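Local coordinates for PGRP-Hd - Peptidoglycan recognition protein homologue (Alvinella pompejana, PDB 3EP1) that probably recognises bacterial peptidoglycan in innate immunity through an amidase-like domain, at residues I29-Q33 and T153-G159; I14-R18 and F71-D77; Y80-Q86 and S110-I116; R18-M22 and W96-G100. All blocks are in the same frame, centred on the assembly; numbering follows the deposited sequence.

Overall arrangement
The four contacts are spread over one amidase-like domain built round a mixed sheet. Contact 3, at the centre of the chain, pairs the parallel strands 82-84 and 110-115. Contact 1, centred about 10 Å from it, continues the sheet: strand 26-33 lies beside 110-115, and W32 O meets V115 N. Contacts 2 and 4 lie at the surface, their centres about 12 Å apart, and both start from the 14-22 loop ahead of strand 26-33, sharing R18. Along the chain contact 3 is nested within the loop closed by contact 1, whereas contacts 1 and 2 interleave, so segments within residues 14-33 are tied to others 53 to 120 residues later.

Contact 1 of 4, residues I29-Q33 and T153-G159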
loop_
_atom_site.group_PDB
_atom_site.type_symbol
_atom_site.label_atom_id
_atom_site.label_comp_id
_atom_site.label_asym_id
_atom_site.label_seq_id
_atom_site.Cartn_x
_atom_site.Cartn_y
_atom_site.Cartn_z
ATOM N N ILE A 29 1.063 12.525 -9.825
ATOM C CA ILE A 29 1.133 13.009 -8.450
ATOM C C ILE A 29 1.751 14.403 -8.412
ATOM O O ILE A 29 2.883 14.598 -8.853
ATOM C CB ILE A 29 1.998 12.078 -7.563
ATOM C CG1 ILE A 29 1.345 10.699 -7.421
ATOM C CG2 ILE A 29 2.181 12.701 -6.193
ATOM C CD1 ILE A 29 1.354 9.851 -8.669
ATOM N N PHE A 30 1.012 15.371 -7.887
ATOM C CA PHE A 30 1.519 16.738 -7.798
ATOM C C PHE A 30 2.065 17.026 -6.410
ATOM O O PHE A 30 1.350 16.893 -5.421
ATOM C CB PHE A 30 0.412 17.738 -8.147
ATOM C CG PHE A 30 0.019 17.715 -9.592
ATOM C CD1 PHE A 30 0.937 18.079 -10.579
ATOM C CD2 PHE A 30 -1.247 17.293 -9.977
ATOM C CE1 PHE A 30 0.599 18.018 -11.927
ATOM C CE2 PHE A 30 -1.598 17.228 -11.328
ATOM C CZ PHE A 30 -0.671 17.590 -12.303
ATOM N N LEU A 31 3.334 17.428 -6.349
ATOM C CA LEU A 31 3.997 17.729 -5.082
ATOM C C LEU A 31 4.020 19.209 -4.725
ATOM O O LEU A 31 4.486 20.041 -5.506
ATOM C CB LEU A 31 5.435 17.198 -5.093
ATOM C CG LEU A 31 5.690 15.770 -4.598
ATOM C CD1 LEU A 31 7.184 15.492 -4.620
ATOM C CD2 LEU A 31 5.166 15.598 -3.181
ATOM N N TRP A 32 3.514 19.525 -3.540
ATOM C CA TRP A 32 3.472 20.898 -3.045
ATOM C C TRP A 32 4.015 20.937 -1.637
ATOM O O TRP A 32 3.745 20.043 -0.851
ATOM C CB TRP A 32 2.043 21.427 -2.994
ATOM C CG TRP A 32 1.416 21.650 -4.306
ATOM C CD1 TRP A 32 0.843 20.716 -5.116
ATOM C CD2 TRP A 32 1.268 22.909 -4.970
ATOM N NE1 TRP A 32 0.340 21.316 -6.243
ATOM C CE2 TRP A 32 0.588 22.662 -6.182
ATOM C CE3 TRP A 32 1.645 24.225 -4.655
ATOM C CZ2 TRP A 32 0.270 23.682 -7.084
ATOM C CZ3 TRP A 32 1.328 25.240 -5.551
ATOM C CH2 TRP A 32 0.645 24.960 -6.753
ATOM N N GLN A 33 4.769 21.979 -1.318
ATOM C CA GLN A 33 5.322 22.130 0.018
ATOM C C GLN A 33 4.405 23.098 0.763
ATOM O O GLN A 33 3.863 24.022 0.150
ATOM C CB GLN A 33 6.724 22.728 -0.054
ATOM C CG GLN A 33 6.732 24.231 -0.279
ATOM C CD GLN A 33 8.126 24.801 -0.406
ATOM O OE1 GLN A 33 8.996 24.534 0.417
ATOM N NE2 GLN A 33 8.342 25.604 -1.439
ATOM N N THR A 153 6.293 18.331 -10.326
ATOM C CA THR A 153 6.491 19.507 -9.480
ATOM C C THR A 153 7.460 20.520 -10.106
ATOM O O THR A 153 8.008 20.291 -11.181
ATOM C CB THR A 153 7.016 19.126 -8.073
ATOM O OG1 THR A 153 6.855 20.244 -7.188
ATOM C CG2 THR A 153 8.490 18.744 -8.126
ATOM N N THR A 154 7.642 21.646 -9.422
ATOM C CA THR A 154 8.542 22.719 -9.847
ATOM C C THR A 154 9.102 23.352 -8.572
ATOM O O THR A 154 8.602 23.091 -7.478
ATOM C CB THR A 154 7.807 23.822 -10.656
ATOM O OG1 THR A 154 6.822 24.449 -9.833
ATOM C CG2 THR A 154 7.130 23.241 -11.878
ATOM N N PRO A 155 10.150 24.182 -8.688
ATOM C CA PRO A 155 10.697 24.800 -7.477
ATOM C C PRO A 155 9.686 25.673 -6.743
ATOM O O PRO A 155 9.738 25.803 -5.519
ATOM C CB PRO A 155 11.895 25.598 -8.000
ATOM C CG PRO A 155 11.514 25.897 -9.420
ATOM C CD PRO A 155 10.916 24.589 -9.878
ATOM N N ALA A 156 8.759 26.257 -7.495
ATOM C CA ALA A 156 7.735 27.122 -6.922
ATOM C C ALA A 156 6.711 26.330 -6.118
ATOM O O ALA A 156 6.201 26.802 -5.106
ATOM C CB ALA A 156 7.032 27.893 -8.025
ATOM N N MET A 157 6.426 25.118 -6.577
ATOM C CA MET A 157 5.451 24.253 -5.929
ATOM C C MET A 157 5.936 23.565 -4.669
ATOM O O MET A 157 5.245 23.575 -3.649
ATOM C CB MET A 157 4.986 23.178 -6.902
ATOM C CG MET A 157 4.164 23.684 -8.052
ATOM S SD MET A 157 3.921 22.380 -9.268
ATOM C CE MET A 157 3.169 21.123 -8.311
ATOM N N SER A 158 7.122 22.965 -4.746
ATOM C CA SER A 158 7.676 22.214 -3.625
ATOM C C SER A 158 9.046 22.653 -3.109
ATOM O O SER A 158 9.612 22.017 -2.222
ATOM C CB SER A 158 7.748 20.741 -4.008
ATOM O OG SER A 158 8.598 20.562 -5.121
ATOM N N GLY A 159 9.588 23.725 -3.666
ATOM C CA GLY A 159 10.886 24.188 -3.217
ATOM C C GLY A 159 12.013 23.728 -4.119
ATOM O O GLY A 159 12.014 22.605 -4.622
#
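The backbone of strand 26-33 meets the turn 153-159 at two places, L31 opposite T153 and Q33 opposite S158, and Q33 N donates to M157 O at 2.9 Å with an N-H...O angle of 164°. L31 O is the other polar point: T153 OG1 donates to it at 2.9 Å, approaching somewhat tilted from the carbonyl plane. T153 can do this because its OG1 is anti to the backbone N (chi1 -165°), which swings the hydroxyl to the strand while CB rests against L31 CB.

M157 is the main apolar partner. Its chain runs extended to SD and then bends at chi3 (57°), laying CE over one face of the W32 indole, 3.8 Å from the centroid of the five-membered ring. The sulfur stands farther off, above the six-membered ring, so the pair combines a CH-pi contact with a more distant Met-aromatic one. CE also lies 3.3 Å from L31 O and brushes F30 CB. Beyond W32, the Q33 side chain runs alongside the end of the short helix, its CD 3.6 Å from S158 C, while OE1 accepts from F119 N. T154 is the N-cap of helix 155-158, its OG1 accepting a weak bond from M157 N.

The turn follows directly on strand 149-152, the sheet neighbour of 26-33, and leads into helix 160-167. Two bonds made by separate residues, T153 OG1 to L31 O and Q33 N to M157 O, thus fix the turn on the strand at two points, while the methionine methyl covers the indole beside L31 O.

Contact 2 of 4, residues I14-R18 and F71-D77; sequences IEPRR and FKEGNDD
F71 O is gripped by two donors that come from opposite faces of its carbonyl plane: R17 NH1 at 3.2 Å and G74 N at 2.7 Å. The arginine nitrogen also makes a weak bond to N75 O, so one guanidinium end links the last turn of helix 59-72 to the chain just past it. R17 reaches there by an extended chain from CG to NE, and its guanidinium group lies with one face over F71 CD1, the ring and guanidinium planes being 58° apart. R17 and F71 run antiparallel alongside each other.

Helix 59-72 ends here in a Schellman motif, with G74 adopting positive phi, and the residues after it run on beside the 14-18 segment, where D76 and D77 lie nearest R17 and P16. R17 N donates to D76 O at 2.8 Å with an N-H...O angle of 155°, which holds the two backbones together beside the helix end.

D76 faces R18 as well. R18 NE lies 3.2 Å from D76 OD1, but the carboxylate oxygen sits over a face of the guanidinium group, so the salt bridge is one of charge alone, with no N-H directed at the oxygen; the fine placement of the R18 side chain is doubtful. At the other end of the loop, I14 CB rests 4.1 Å from F71 CE2, and E15 O approaches CZ of the same ring. The P16 ring packs alongside the D77 side chain, its CG 3.9 Å from D77 OD2. The D77 carboxylate has partners outside the contact: OD2 forms a salt bridge with R8, and OD1 accepts from Q67 NE2.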
loop_
_atom_site.group_PDB
_atom_site.type_symbol
_atom_site.label_atom_id
_atom_site.label_comp_id
_atom_site.label_asym_id
_atom_site.label_seq_id
_atom_site.Cartn_x
_atom_site.Cartn_y
_atom_site.Cartn_z
ATOM N N ILE A 14 -12.933 17.918 10.014
ATOM C CA ILE A 14 -14.352 18.222 9.890
ATOM C C ILE A 14 -14.753 17.629 8.534
ATOM O O ILE A 14 -13.962 17.646 7.596
ATOM C CB ILE A 14 -14.600 19.746 9.885
ATOM C CG1 ILE A 14 -14.241 20.337 11.250
ATOM C CG2 ILE A 14 -16.053 20.041 9.541
ATOM C CD1 ILE A 14 -14.373 21.837 11.311
ATOM N N GLU A 15 -15.965 17.098 8.424
ATOM C CA GLU A 15 -16.396 16.505 7.167
ATOM C C GLU A 15 -16.305 17.499 6.012
ATOM O O GLU A 15 -16.396 18.709 6.199
ATOM C CB GLU A 15 -17.826 15.970 7.280
ATOM C CG GLU A 15 -18.872 17.042 7.471
ATOM C CD GLU A 15 -20.280 16.484 7.496
ATOM O OE1 GLU A 15 -21.222 17.289 7.604
ATOM O OE2 GLU A 15 -20.446 15.247 7.417
ATOM N N PRO A 16 -16.121 16.989 4.790
ATOM C CA PRO A 16 -16.014 17.840 3.604
ATOM C C PRO A 16 -17.343 18.537 3.322
ATOM O O PRO A 16 -18.406 17.995 3.632
ATOM C CB PRO A 16 -15.673 16.847 2.488
ATOM C CG PRO A 16 -15.200 15.613 3.207
ATOM C CD PRO A 16 -16.081 15.568 4.412
ATOM N N ARG A 17 -17.290 19.732 2.749
ATOM C CA ARG A 17 -18.527 20.415 2.400
ATOM C C ARG A 17 -19.214 19.518 1.378
ATOM O O ARG A 17 -20.407 19.226 1.487
ATOM C CB ARG A 17 -18.231 21.773 1.780
ATOM C CG ARG A 17 -17.867 22.814 2.795
ATOM C CD ARG A 17 -17.479 24.117 2.138
ATOM N NE ARG A 17 -17.431 25.192 3.129
ATOM C CZ ARG A 17 -16.613 26.235 3.067
ATOM N NH1 ARG A 17 -15.763 26.351 2.058
ATOM N NH2 ARG A 17 -16.646 27.157 4.021
ATOM N N ARG A 18 -18.434 19.076 0.393
ATOM C CA ARG A 18 -18.901 18.192 -0.671
ATOM C C ARG A 18 -17.735 17.289 -1.079
ATOM O O ARG A 18 -16.578 17.705 -1.060
ATOM C CB ARG A 18 -19.382 19.013 -1.877
ATOM C CG ARG A 18 -18.302 19.865 -2.516
ATOM C CD ARG A 18 -18.861 21.081 -3.284
ATOM N NE ARG A 18 -19.662 21.949 -2.418
ATOM C CZ ARG A 18 -19.809 23.264 -2.580
ATOM N NH1 ARG A 18 -19.203 23.890 -3.585
ATOM N NH2 ARG A 18 -20.564 23.953 -1.726
ATOM N N PHE A 71 -10.918 25.868 4.139
ATOM C CA PHE A 71 -12.348 26.138 4.192
ATOM C C PHE A 71 -12.562 27.645 4.029
ATOM O O PHE A 71 -13.351 28.076 3.196
ATOM C CB PHE A 71 -12.954 25.687 5.530
ATOM C CG PHE A 71 -13.253 24.216 5.606
ATOM C CD1 PHE A 71 -13.898 23.567 4.560
ATOM C CD2 PHE A 71 -12.942 23.491 6.746
ATOM C CE1 PHE A 71 -14.233 22.220 4.651
ATOM C CE2 PHE A 71 -13.274 22.145 6.844
ATOM C CZ PHE A 71 -13.922 21.509 5.795
ATOM N N LYS A 72 -11.839 28.437 4.816
ATOM C CA LYS A 72 -11.958 29.894 4.765
ATOM C C LYS A 72 -11.835 30.464 3.360
ATOM O O LYS A 72 -12.502 31.438 3.020
ATOM C CB LYS A 72 -10.903 30.555 5.648
ATOM C CG LYS A 72 -11.176 30.480 7.135
ATOM C CD LYS A 72 -10.157 31.327 7.888
ATOM C CE LYS A 72 -8.731 30.749 7.806
ATOM N NZ LYS A 72 -8.459 29.666 8.820
ATOM N N GLU A 73 -10.976 29.858 2.548
ATOM C CA GLU A 73 -10.775 30.326 1.184
ATOM C C GLU A 73 -11.833 29.830 0.211
ATOM O O GLU A 73 -11.783 30.153 -0.972
ATOM C CB GLU A 73 -9.393 29.913 0.688
ATOM C CG GLU A 73 -8.253 30.570 1.436
ATOM C CD GLU A 73 -6.903 30.075 0.962
ATOM O OE1 GLU A 73 -6.628 30.183 -0.257
ATOM O OE2 GLU A 73 -6.123 29.572 1.805
ATOM N N GLY A 74 -12.778 29.032 0.700
ATOM C CA GLY A 74 -13.835 28.532 -0.162
ATOM C C GLY A 74 -13.700 27.118 -0.709
ATOM O O GLY A 74 -14.542 26.685 -1.495
ATOM N N ASN A 75 -12.656 26.392 -0.318
ATOM C CA ASN A 75 -12.479 25.024 -0.797
ATOM C C ASN A 75 -13.457 24.070 -0.109
ATOM O O ASN A 75 -13.942 24.349 0.993
ATOM C CB ASN A 75 -11.036 24.552 -0.562
ATOM C CG ASN A 75 -10.025 25.323 -1.395
ATOM O OD1 ASN A 75 -10.125 25.369 -2.616
ATOM N ND2 ASN A 75 -9.049 25.932 -0.737
ATOM N N ASP A 76 -13.741 22.947 -0.763
ATOM C CA ASP A 76 -14.652 21.941 -0.228
ATOM C C ASP A 76 -14.060 21.147 0.938
ATOM O O ASP A 76 -14.776 20.399 1.600
ATOM C CB ASP A 76 -15.042 20.928 -1.316
ATOM C CG ASP A 76 -15.846 21.546 -2.440
ATOM O OD1 ASP A 76 -16.545 22.547 -2.190
ATOM O OD2 ASP A 76 -15.796 21.009 -3.568
ATOM N N ASP A 77 -12.758 21.300 1.172
ATOM C CA ASP A 77 -12.063 20.560 2.223
ATOM C C ASP A 77 -10.580 20.888 2.102
ATOM O O ASP A 77 -10.195 21.681 1.247
ATOM C CB ASP A 77 -12.303 19.056 2.004
ATOM C CG ASP A 77 -11.712 18.183 3.102
ATOM O OD1 ASP A 77 -11.455 18.677 4.216
ATOM O OD2 ASP A 77 -11.525 16.980 2.838
#

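Contact 3 of 4, residues Y80-Q86 and S110-I116; sequences YNFLIDQ and SIGVAVI
Y80 lays its ring across A114, whose methyl group fits against the ring centre: CB sits 3.4 Å from the centroid, 11° off the ring normal. L83 CG meets the same methyl, A114 CB, at 4.0 Å from a second direction, roughly at right angles to the first, so the alanine methyl is held between Y80, just before strand 82-84, and L83 within it. On this side too, I116 CG1 lies against I84 O, and its CD1 comes near L83 CB and D85 CB. G112 O touches Y80 CB and accepts from N81 N at 2.8 Å, with a weak second bond from F82 N.

On the opposite face of the sheet I84 CD1 reaches V113 CG1 at 3.8 Å, and I111 CG2 meets the edge of the F82 ring. Between these rows run the parallel-strand bonds A114 N to F82 O, I84 N to A114 O and I116 N to I84 O, each 3.0 Å.

The strands lie in the middle of the sheet, with 90-92 beyond 82-84 and 26-33 beyond 110-115. Helix 126-141 covers F82, I84 and V113, and helix 59-72 packs on L83 and I116 from the other face.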
loop_
_atom_site.group_PDB
_atom_site.type_symbol
_atom_site.label_atom_id
_atom_site.label_comp_id
_atom_site.label_asym_id
_atom_site.label_seq_id
_atom_site.Cartn_x
_atom_site.Cartn_y
_atom_site.Cartn_z
ATOM N N TYR A 80 -5.281 18.927 -0.246
ATOM C CA TYR A 80 -4.588 17.733 -0.685
ATOM C C TYR A 80 -5.209 16.384 -0.356
ATOM O O TYR A 80 -6.014 16.262 0.562
ATOM C CB TYR A 80 -3.161 17.794 -0.156
ATOM C CG TYR A 80 -2.525 19.155 -0.350
ATOM C CD1 TYR A 80 -2.567 20.115 0.660
ATOM C CD2 TYR A 80 -1.897 19.490 -1.550
ATOM C CE1 TYR A 80 -1.994 21.377 0.483
ATOM C CE2 TYR A 80 -1.326 20.753 -1.737
ATOM C CZ TYR A 80 -1.375 21.687 -0.716
ATOM O OH TYR A 80 -0.792 22.923 -0.888
ATOM N N ASN A 81 -4.822 15.377 -1.135
ATOM C CA ASN A 81 -5.291 14.002 -0.956
ATOM C C ASN A 81 -4.548 13.353 0.209
ATOM O O ASN A 81 -5.094 12.495 0.899
ATOM C CB ASN A 81 -5.030 13.187 -2.225
ATOM C CG ASN A 81 -5.910 13.603 -3.376
ATOM O OD1 ASN A 81 -7.060 13.180 -3.472
ATOM N ND2 ASN A 81 -5.381 14.446 -4.253
ATOM N N PHE A 82 -3.296 13.767 0.394
ATOM C CA PHE A 82 -2.430 13.268 1.456
ATOM C C PHE A 82 -1.383 14.313 1.817
ATOM O O PHE A 82 -1.088 15.206 1.030
ATOM C CB PHE A 82 -1.682 12.003 1.019
ATOM C CG PHE A 82 -2.569 10.825 0.745
ATOM C CD1 PHE A 82 -2.975 10.531 -0.550
ATOM C CD2 PHE A 82 -3.007 10.015 1.788
ATOM C CE1 PHE A 82 -3.805 9.452 -0.804
ATOM C CE2 PHE A 82 -3.836 8.936 1.548
ATOM C CZ PHE A 82 -4.238 8.654 0.245
ATOM N N LEU A 83 -0.812 14.183 3.010
ATOM C CA LEU A 83 0.228 15.089 3.473
ATOM C C LEU A 83 1.264 14.239 4.204
ATOM O O LEU A 83 0.917 13.252 4.841
ATOM C CB LEU A 83 -0.346 16.157 4.410
ATOM C CG LEU A 83 -1.494 17.035 3.905
ATOM C CD1 LEU A 83 -2.817 16.316 4.115
ATOM C CD2 LEU A 83 -1.503 18.358 4.658
ATOM N N ILE A 84 2.529 14.632 4.117
ATOM C CA ILE A 84 3.620 13.877 4.729
ATOM C C ILE A 84 4.552 14.796 5.523
ATOM O O ILE A 84 4.970 15.832 5.012
ATOM C CB ILE A 84 4.439 13.160 3.616
ATOM C CG1 ILE A 84 3.487 12.377 2.700
ATOM C CG2 ILE A 84 5.504 12.265 4.230
ATOM C CD1 ILE A 84 4.151 11.680 1.526
ATOM N N ASP A 85 4.870 14.438 6.767
ATOM C CA ASP A 85 5.772 15.272 7.561
ATOM C C ASP A 85 7.212 14.770 7.471
ATOM O O ASP A 85 7.476 13.718 6.897
ATOM C CB ASP A 85 5.326 15.376 9.036
ATOM C CG ASP A 85 5.378 14.051 9.779
ATOM O OD1 ASP A 85 6.131 13.141 9.368
ATOM O OD2 ASP A 85 4.671 13.933 10.804
ATOM N N GLN A 86 8.135 15.521 8.058
ATOM C CA GLN A 86 9.558 15.191 7.994
ATOM C C GLN A 86 10.017 13.922 8.708
ATOM O O GLN A 86 11.156 13.471 8.523
ATOM C CB GLN A 86 10.361 16.415 8.441
ATOM C CG GLN A 86 10.032 17.629 7.562
ATOM C CD GLN A 86 10.753 18.896 7.965
ATOM O OE1 GLN A 86 10.718 19.294 9.128
ATOM N NE2 GLN A 86 11.405 19.548 7.002
ATOM N N SER A 110 -5.562 13.239 -10.780
ATOM C CA SER A 110 -4.271 13.195 -10.112
ATOM C C SER A 110 -4.445 13.171 -8.606
ATOM O O SER A 110 -5.553 13.284 -8.088
ATOM C CB SER A 110 -3.453 14.422 -10.475
ATOM O OG SER A 110 -4.047 15.560 -9.878
ATOM N N ILE A 111 -3.318 13.037 -7.920
ATOM C CA ILE A 111 -3.273 13.016 -6.470
ATOM C C ILE A 111 -2.376 14.164 -6.000
ATOM O O ILE A 111 -1.252 14.323 -6.470
ATOM C CB ILE A 111 -2.714 11.672 -5.967
ATOM C CG1 ILE A 111 -3.757 10.581 -6.174
ATOM C CG2 ILE A 111 -2.333 11.769 -4.504
ATOM C CD1 ILE A 111 -4.994 10.771 -5.338
ATOM N N GLY A 112 -2.894 14.977 -5.094
ATOM C CA GLY A 112 -2.121 16.089 -4.585
ATOM C C GLY A 112 -1.530 15.713 -3.246
ATOM O O GLY A 112 -2.249 15.318 -2.336
ATOM N N VAL A 113 -0.215 15.817 -3.135
ATOM C CA VAL A 113 0.467 15.488 -1.900
ATOM C C VAL A 113 1.232 16.704 -1.401
ATOM O O VAL A 113 2.048 17.269 -2.117
ATOM C CB VAL A 113 1.470 14.331 -2.088
ATOM C CG1 VAL A 113 2.140 14.015 -0.762
ATOM C CG2 VAL A 113 0.774 13.096 -2.628
ATOM N N ALA A 114 0.955 17.111 -0.174
ATOM C CA ALA A 114 1.645 18.250 0.412
ATOM C C ALA A 114 2.742 17.725 1.320
ATOM O O ALA A 114 2.521 16.771 2.070
ATOM C CB ALA A 114 0.679 19.098 1.220
ATOM N N VAL A 115 3.929 18.325 1.232
ATOM C CA VAL A 115 5.043 17.934 2.091
ATOM C C VAL A 115 5.215 19.066 3.102
ATOM O O VAL A 115 5.443 20.226 2.745
ATOM C CB VAL A 115 6.345 17.680 1.280
ATOM C CG1 VAL A 115 6.151 16.457 0.400
ATOM C CG2 VAL A 115 6.711 18.893 0.437
ATOM N N ILE A 116 5.085 18.713 4.373
ATOM C CA ILE A 116 5.135 19.682 5.449
ATOM C C ILE A 116 6.495 20.276 5.772
ATOM O O ILE A 116 7.321 19.648 6.420
ATOM C CB ILE A 116 4.504 19.076 6.714
ATOM C CG1 ILE A 116 3.125 18.497 6.363
ATOM C CG2 ILE A 116 4.372 20.136 7.784
ATOM C CD1 ILE A 116 2.387 17.827 7.508
#

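Contact 4 of 4, residues R18-M22 and W96-G100; sequences RQIKM and WGVVG
I20 and V99 cross at a slant, and their carbon atoms are pressed unusually close: V99 CG2 comes to 3.2 Å from I20 CB, tighter than normal van der Waals contact. That methyl occupies the space between the backbone N and carbonyl carbon of V99, while CG1, anti to the carbonyl carbon (chi1 -62°), turns to the other neighbour, M22. There M22 CE lies 4.0 Å from V99 CG1. The methionine chain is extended from the backbone, with CG anti to N (chi1 179°), and bends at chi3 to bring its methyl group back against the valine. On the other side of the paired backbones, Q19 lies at about a right angle to V98, its CG meeting both methyl groups of that valine.

The backbones are joined by two bonds. V99 N donates to I20 O at 3.0 Å, nearly in line with the carbonyl, and M22 N donates to G97 O at 2.9 Å from well above that carbonyl's plane. A water bridges the next step, accepting from I20 N and donating to V99 O, an oxygen that R94 NH1 also reaches.

K21 and V98 form a single beta bridge here, an isolated pairing of two irregular chains and not a continuous strand pair. It ties the surface loop ahead of strand 26-33 to the loop between strands 90-92 and 110-115, with the centre of the contact about 15 Å from the centre of the chain of this amidase-like domain.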
loop_
_atom_site.group_PDB
_atom_site.type_symbol
_atom_site.label_atom_id
_atom_site.label_comp_id
_atom_site.label_asym_id
_atom_site.label_seq_id
_atom_site.Cartn_x
_atom_site.Cartn_y
_atom_site.Cartn_z
ATOM N N ARG A 18 -18.434 19.076 0.393
ATOM C CA ARG A 18 -18.901 18.192 -0.671
ATOM C C ARG A 18 -17.735 17.289 -1.079
ATOM O O ARG A 18 -16.578 17.705 -1.060
ATOM C CB ARG A 18 -19.382 19.013 -1.877
ATOM C CG ARG A 18 -18.302 19.865 -2.516
ATOM C CD ARG A 18 -18.861 21.081 -3.284
ATOM N NE ARG A 18 -19.662 21.949 -2.418
ATOM C CZ ARG A 18 -19.809 23.264 -2.580
ATOM N NH1 ARG A 18 -19.203 23.890 -3.585
ATOM N NH2 ARG A 18 -20.564 23.953 -1.726
ATOM N N GLN A 19 -18.043 16.051 -1.441
ATOM C CA GLN A 19 -17.020 15.097 -1.838
ATOM C C GLN A 19 -17.250 14.635 -3.271
ATOM O O GLN A 19 -18.238 13.964 -3.562
ATOM C CB GLN A 19 -17.039 13.901 -0.885
ATOM C CG GLN A 19 -16.117 12.773 -1.288
ATOM C CD GLN A 19 -16.142 11.620 -0.301
ATOM O OE1 GLN A 19 -15.805 11.789 0.873
ATOM N NE2 GLN A 19 -16.540 10.441 -0.771
ATOM N N ILE A 20 -16.347 15.006 -4.171
ATOM C CA ILE A 20 -16.480 14.605 -5.563
ATOM C C ILE A 20 -15.576 13.412 -5.838
ATOM O O ILE A 20 -14.352 13.505 -5.708
ATOM C CB ILE A 20 -16.116 15.767 -6.520
ATOM C CG1 ILE A 20 -17.048 16.957 -6.257
ATOM C CG2 ILE A 20 -16.228 15.309 -7.973
ATOM C CD1 ILE A 20 -16.889 18.114 -7.241
ATOM N N LYS A 21 -16.183 12.285 -6.207
ATOM C CA LYS A 21 -15.421 11.074 -6.493
ATOM C C LYS A 21 -14.602 11.213 -7.765
ATOM O O LYS A 21 -14.853 12.086 -8.585
ATOM C CB LYS A 21 -16.357 9.867 -6.591
ATOM C CG LYS A 21 -16.942 9.477 -5.241
ATOM C CD LYS A 21 -17.812 8.238 -5.340
ATOM C CE LYS A 21 -18.176 7.706 -3.956
ATOM N NZ LYS A 21 -18.964 8.678 -3.134
ATOM N N MET A 22 -13.613 10.346 -7.918
ATOM C CA MET A 22 -12.737 10.401 -9.078
ATOM C C MET A 22 -12.900 9.197 -10.002
ATOM O O MET A 22 -12.704 8.049 -9.585
ATOM C CB MET A 22 -11.291 10.505 -8.598
ATOM C CG MET A 22 -10.262 10.552 -9.694
ATOM S SD MET A 22 -8.616 10.777 -9.025
ATOM C CE MET A 22 -8.533 12.561 -9.003
ATOM N N TRP A 96 -7.772 8.647 -1.094
ATOM C CA TRP A 96 -7.785 8.078 -2.440
ATOM C C TRP A 96 -9.178 8.218 -3.047
ATOM O O TRP A 96 -10.172 8.313 -2.326
ATOM C CB TRP A 96 -7.429 6.581 -2.420
ATOM C CG TRP A 96 -6.042 6.222 -1.964
ATOM C CD1 TRP A 96 -5.714 5.446 -0.892
ATOM C CD2 TRP A 96 -4.804 6.574 -2.596
ATOM N NE1 TRP A 96 -4.352 5.289 -0.817
ATOM C CE2 TRP A 96 -3.769 5.972 -1.851
ATOM C CE3 TRP A 96 -4.470 7.337 -3.719
ATOM C CZ2 TRP A 96 -2.427 6.108 -2.190
ATOM C CZ3 TRP A 96 -3.132 7.476 -4.059
ATOM C CH2 TRP A 96 -2.127 6.865 -3.297
ATOM N N GLY A 97 -9.237 8.239 -4.374
ATOM C CA GLY A 97 -10.509 8.319 -5.071
ATOM C C GLY A 97 -11.348 9.579 -4.985
ATOM O O GLY A 97 -12.530 9.543 -5.314
ATOM N N VAL A 98 -10.762 10.689 -4.553
ATOM C CA VAL A 98 -11.505 11.944 -4.455
ATOM C C VAL A 98 -10.716 13.087 -5.093
ATOM O O VAL A 98 -9.507 13.186 -4.904
ATOM C CB VAL A 98 -11.798 12.323 -2.983
ATOM C CG1 VAL A 98 -12.560 13.636 -2.929
ATOM C CG2 VAL A 98 -12.589 11.223 -2.299
ATOM N N VAL A 99 -11.404 13.953 -5.835
ATOM C CA VAL A 99 -10.748 15.086 -6.490
ATOM C C VAL A 99 -10.385 16.186 -5.491
ATOM O O VAL A 99 -11.214 16.607 -4.679
ATOM C CB VAL A 99 -11.638 15.692 -7.609
ATOM C CG1 VAL A 99 -11.898 14.656 -8.702
ATOM C CG2 VAL A 99 -12.949 16.158 -7.026
ATOM N N GLY A 100 -9.133 16.634 -5.545
ATOM C CA GLY A 100 -8.689 17.680 -4.646
ATOM C C GLY A 100 -8.766 19.042 -5.311
ATOM O O GLY A 100 -9.347 19.177 -6.387
HETATM O O HOH W 1 -13.845 16.817 -3.966
#